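Local coordinates for MdcE (PDB 5VIP), which serves as the gamma subunit of biotin-independent malonate decarboxylase and probably has transferase activity, at residues R59-V64 against A89-A94; R105-I110 against H146-L151. All coordinates share one frame; numbering follows the deposited sequence.

How the contacts relate
Contact 1 sets a helix over the sheet, and contact 2 joins two neighbouring strands inside it. Their centres lie about 9 Å apart, and both use the same sheet: strand 56-63 of contact 1 is bonded edge to edge with strand 106-113 of contact 2, Arg59 N reaching Ala106 O. Both are largely buried. Contact 1, however, runs out to the surface at Glu93 and depends on one arginine, a salt bridge and a few methyl groups, whereas contact 2 lies deep in the fold and depends on a regular ladder of backbone bonds between apolar residues. Arg59 and Arg105, one from each contact, both salt-bridge to Asp50.

Contact 1: residues R59-V64 against A89-A94; sequences RFLAVV and AAVDEA
Arg59 reaches helix 81-97 because its CG lies anti to the backbone N (chi1 168°) and the chain runs on extended, then turns at chi3 (-75°) so that NH1 ends between the Ala90 carbonyl and the Glu93 carboxylate. Strand 56-63, this helix and strand 106-113 form a beta-alpha-beta crossover between neighbouring parallel strands, and the helix runs back nearly antiparallel to the strand, the two axes 10.5 Å apart.

Glu93, itself extended beyond CG, brings OE1 to 2.9 Å from Arg59 NH1 in a salt bridge. NH1 comes to OE1 from the anti side, tilted 28° out of the carboxylate plane, and the two flat groups stand steeply to each other. Arg59 NH1 also makes a weak bond to Ala90 O, 2.9 Å away, the same carbonyl that takes a weak helical bond from Ala94 N. The long arginine thus spans the gap to the helix backbone, while Asp50 holds its NE from strand 46-53. Arg39 is a second partner of Glu93 OE1, so this exposed acid is shared by two arginines.

Small residues suit the helix surface facing the strand. Ala94 lies over one face of the guanidinium, its CB 4.0 Å from Arg59 NH1, and the small methyl of alanine lets the guanidinium lie close to the helix. Deeper in, Leu61 fills the gap between sheet and helix: its CD2 packs 4.1 Å from Ala90 CB and, crossing the valine at about a right angle, 3.9 Å from Val91 CG2.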
# COMPACT_ATOMS: atom_id res chain seq x y z
N ARG A 59 -19.63 -1.84 9.28
CA ARG A 59 -19.82 -1.14 8.02
C ARG A 59 -19.20 -1.98 6.90
O ARG A 59 -18.02 -2.33 6.96
CB ARG A 59 -19.21 0.26 8.06
CG ARG A 59 -19.10 0.97 6.71
CD ARG A 59 -18.71 2.44 6.89
NE ARG A 59 -19.84 3.24 7.37
CZ ARG A 59 -19.93 4.57 7.28
NH1 ARG A 59 -18.95 5.28 6.72
NH2 ARG A 59 -21.02 5.19 7.73
N PHE A 60 -20.02 -2.34 5.91
CA PHE A 60 -19.57 -3.07 4.73
C PHE A 60 -19.04 -2.10 3.68
O PHE A 60 -19.64 -1.06 3.43
CB PHE A 60 -20.70 -3.91 4.12
CG PHE A 60 -21.17 -5.06 4.99
CD1 PHE A 60 -20.59 -6.32 4.88
CD2 PHE A 60 -22.23 -4.89 5.88
CE1 PHE A 60 -21.03 -7.38 5.66
CE2 PHE A 60 -22.67 -5.95 6.67
CZ PHE A 60 -22.08 -7.19 6.56
N LEU A 61 -17.93 -2.46 3.03
CA LEU A 61 -17.40 -1.64 1.96
C LEU A 61 -16.99 -2.52 0.80
O LEU A 61 -16.29 -3.50 0.99
CB LEU A 61 -16.18 -0.81 2.41
CG LEU A 61 -16.37 0.15 3.57
CD1 LEU A 61 -15.78 -0.46 4.83
CD2 LEU A 61 -15.71 1.47 3.25
N ALA A 62 -17.42 -2.14 -0.39
CA ALA A 62 -17.06 -2.88 -1.58
C ALA A 62 -16.82 -1.92 -2.73
O ALA A 62 -17.57 -0.96 -2.93
CB ALA A 62 -18.17 -3.88 -1.95
N VAL A 63 -15.76 -2.18 -3.49
CA VAL A 63 -15.58 -1.54 -4.77
C VAL A 63 -16.26 -2.41 -5.83
O VAL A 63 -16.09 -3.63 -5.83
CB VAL A 63 -14.11 -1.36 -5.10
CG1 VAL A 63 -13.95 -0.71 -6.47
CG2 VAL A 63 -13.44 -0.52 -4.02
N VAL A 64 -17.06 -1.80 -6.71
CA VAL A 64 -17.80 -2.56 -7.72
C VAL A 64 -17.74 -1.84 -9.06
O VAL A 64 -17.46 -0.65 -9.12
CB VAL A 64 -19.28 -2.75 -7.30
CG1 VAL A 64 -19.38 -3.48 -5.95
CG2 VAL A 64 -19.97 -1.39 -7.23
N ALA A 89 -12.61 8.53 2.31
CA ALA A 89 -13.67 9.35 2.88
C ALA A 89 -14.67 8.51 3.69
O ALA A 89 -15.05 8.90 4.80
CB ALA A 89 -14.39 10.12 1.76
N ALA A 90 -15.09 7.37 3.14
CA ALA A 90 -16.07 6.51 3.82
C ALA A 90 -15.48 5.89 5.09
O ALA A 90 -16.17 5.77 6.10
CB ALA A 90 -16.57 5.41 2.87
N VAL A 91 -14.21 5.51 5.04
CA VAL A 91 -13.58 4.96 6.23
C VAL A 91 -13.35 6.06 7.28
O VAL A 91 -13.65 5.87 8.46
CB VAL A 91 -12.25 4.26 5.89
CG1 VAL A 91 -11.50 3.90 7.16
CG2 VAL A 91 -12.54 2.99 5.05
N ASP A 92 -12.86 7.21 6.84
CA ASP A 92 -12.64 8.30 7.80
C ASP A 92 -13.95 8.77 8.43
O ASP A 92 -13.97 9.20 9.58
CB ASP A 92 -11.93 9.48 7.13
CG ASP A 92 -11.09 10.27 8.11
OD1 ASP A 92 -10.11 9.71 8.64
OD2 ASP A 92 -11.43 11.45 8.37
N GLU A 93 -15.05 8.68 7.68
CA GLU A 93 -16.37 9.03 8.20
C GLU A 93 -16.71 8.16 9.41
O GLU A 93 -17.13 8.67 10.44
CB GLU A 93 -17.44 8.88 7.12
CG GLU A 93 -18.86 9.11 7.65
CD GLU A 93 -19.95 8.88 6.61
OE1 GLU A 93 -19.90 7.86 5.89
OE2 GLU A 93 -20.86 9.73 6.52
N ALA A 94 -16.52 6.85 9.28
CA ALA A 94 -16.77 5.94 10.39
C ALA A 94 -15.82 6.19 11.57
O ALA A 94 -16.24 6.15 12.72
CB ALA A 94 -16.65 4.49 9.91

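Contact 2: residues R105-I110 against H146-L151; sequences RALLAI and HPLIGL
Pro147 O is met by two groups of the neighbouring strand: Leu107 N donates a hydrogen bond of 2.7 Å to it, and Ala106 CA adds a CA-H...O contact. This begins a parallel beta ladder in which every second residue of each chain segment bonds across. Leu107 O accepts from Ile149 N at 2.9 Å, Ala109 N gives to Ile149 O, and Ala109 O takes Leu151 N at 2.7 Å.

Proline has no N-H to extend the ladder by another rung. Next to it, the side chain of His146 serves instead: ND1 donates to Arg105 O at 2.8 Å, meeting a lone pair in the carbonyl plane, with that oxygen at the edge of the imidazole. The ring gets there because its CG stands beside the backbone N (chi1 -68°). Arg105 sends its own charged end elsewhere, to Asp98 and Asp50.

Aliphatic side chains suit both faces of this buried sheet. On one, Leu107 and Leu148 lie side by side, their CD1 atoms 3.8 Å apart; farther along the same face come Ala109 and Gly150, small residues that leave little bulk above the backbone. On the other, Leu108 reaches over with CD2 to within 3.7 Å of Ile149 CD1, and Ile110 and Leu151 continue the apolar surface.

Strand 56-63 flanks 106-113 on one side and strand 170-174 flanks 148-152 on the other, which makes this pair the middle of the mixed sheet. Helices 81-97 and 127-143 cover the face of Leu107, Ala109 and Leu148, through Val91, Tyr138 and Ala141, while Phe60 of strand 56-63 packs against Leu108 and Ile110 on the opposite face.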
# COMPACT_ATOMS: atom_id res chain seq x y z
N ARG A 105 -17.03 0.57 15.19
CA ARG A 105 -17.69 -0.32 14.26
C ARG A 105 -16.67 -1.12 13.45
O ARG A 105 -15.56 -0.64 13.16
CB ARG A 105 -18.62 0.45 13.32
CG ARG A 105 -17.93 1.11 12.14
CD ARG A 105 -18.89 2.06 11.46
NE ARG A 105 -19.24 3.17 12.35
CZ ARG A 105 -20.12 4.12 12.05
NH1 ARG A 105 -20.77 4.09 10.89
NH2 ARG A 105 -20.36 5.08 12.92
N ALA A 106 -17.02 -2.36 13.13
CA ALA A 106 -16.14 -3.18 12.32
C ALA A 106 -16.19 -2.68 10.89
O ALA A 106 -17.22 -2.20 10.42
CB ALA A 106 -16.52 -4.65 12.40
N LEU A 107 -15.05 -2.77 10.20
CA LEU A 107 -14.99 -2.45 8.79
C LEU A 107 -14.82 -3.76 8.05
O LEU A 107 -13.80 -4.45 8.22
CB LEU A 107 -13.85 -1.48 8.48
CG LEU A 107 -13.89 -0.18 9.30
CD1 LEU A 107 -12.70 0.70 9.01
CD2 LEU A 107 -15.21 0.57 9.07
N LEU A 108 -15.82 -4.11 7.26
CA LEU A 108 -15.83 -5.37 6.53
C LEU A 108 -15.62 -5.09 5.05
O LEU A 108 -16.54 -4.66 4.35
CB LEU A 108 -17.15 -6.11 6.75
CG LEU A 108 -17.52 -6.25 8.24
CD1 LEU A 108 -18.88 -6.94 8.43
CD2 LEU A 108 -16.44 -7.01 8.99
N ALA A 109 -14.39 -5.31 4.59
CA ALA A 109 -14.07 -5.04 3.20
C ALA A 109 -14.38 -6.27 2.36
O ALA A 109 -13.79 -7.33 2.55
CB ALA A 109 -12.60 -4.62 3.04
N ILE A 110 -15.32 -6.12 1.44
CA ILE A 110 -15.62 -7.17 0.50
C ILE A 110 -14.77 -6.92 -0.74
O ILE A 110 -14.92 -5.91 -1.42
CB ILE A 110 -17.11 -7.20 0.13
CG1 ILE A 110 -17.94 -7.44 1.40
CG2 ILE A 110 -17.36 -8.26 -0.92
CD1 ILE A 110 -19.44 -7.25 1.19
N HIS A 146 -10.76 -0.09 15.38
CA HIS A 146 -11.79 -0.68 14.52
C HIS A 146 -11.34 -2.06 14.04
O HIS A 146 -10.26 -2.19 13.47
CB HIS A 146 -12.10 0.20 13.32
CG HIS A 146 -12.77 1.49 13.68
ND1 HIS A 146 -14.13 1.68 13.56
CD2 HIS A 146 -12.26 2.66 14.14
CE1 HIS A 146 -14.43 2.91 13.94
NE2 HIS A 146 -13.31 3.53 14.29
N PRO A 147 -12.17 -3.09 14.28
CA PRO A 147 -11.82 -4.37 13.68
C PRO A 147 -11.98 -4.28 12.17
O PRO A 147 -13.04 -3.88 11.69
CB PRO A 147 -12.83 -5.35 14.29
CG PRO A 147 -13.31 -4.67 15.55
CD PRO A 147 -13.30 -3.21 15.22
N LEU A 148 -10.92 -4.62 11.43
CA LEU A 148 -11.00 -4.69 9.97
C LEU A 148 -10.90 -6.12 9.53
O LEU A 148 -9.96 -6.83 9.90
CB LEU A 148 -9.86 -3.92 9.29
CG LEU A 148 -9.94 -2.43 9.04
CD1 LEU A 148 -10.07 -1.69 10.36
CD2 LEU A 148 -8.65 -2.04 8.32
N ILE A 149 -11.86 -6.53 8.71
CA ILE A 149 -11.85 -7.87 8.14
C ILE A 149 -11.94 -7.76 6.64
O ILE A 149 -12.83 -7.07 6.10
CB ILE A 149 -13.03 -8.73 8.67
CG1 ILE A 149 -12.95 -8.86 10.19
CG2 ILE A 149 -13.00 -10.10 8.04
CD1 ILE A 149 -14.23 -9.34 10.84
N GLY A 150 -11.02 -8.43 5.95
CA GLY A 150 -11.05 -8.46 4.50
C GLY A 150 -11.65 -9.77 4.00
O GLY A 150 -11.13 -10.84 4.30
N LEU A 151 -12.74 -9.69 3.24
CA LEU A 151 -13.36 -10.90 2.70
C LEU A 151 -13.10 -11.00 1.21
O LEU A 151 -13.62 -10.21 0.42
CB LEU A 151 -14.87 -10.89 2.98
CG LEU A 151 -15.60 -12.11 2.42
CD1 LEU A 151 -15.15 -13.38 3.13
CD2 LEU A 151 -17.12 -11.94 2.52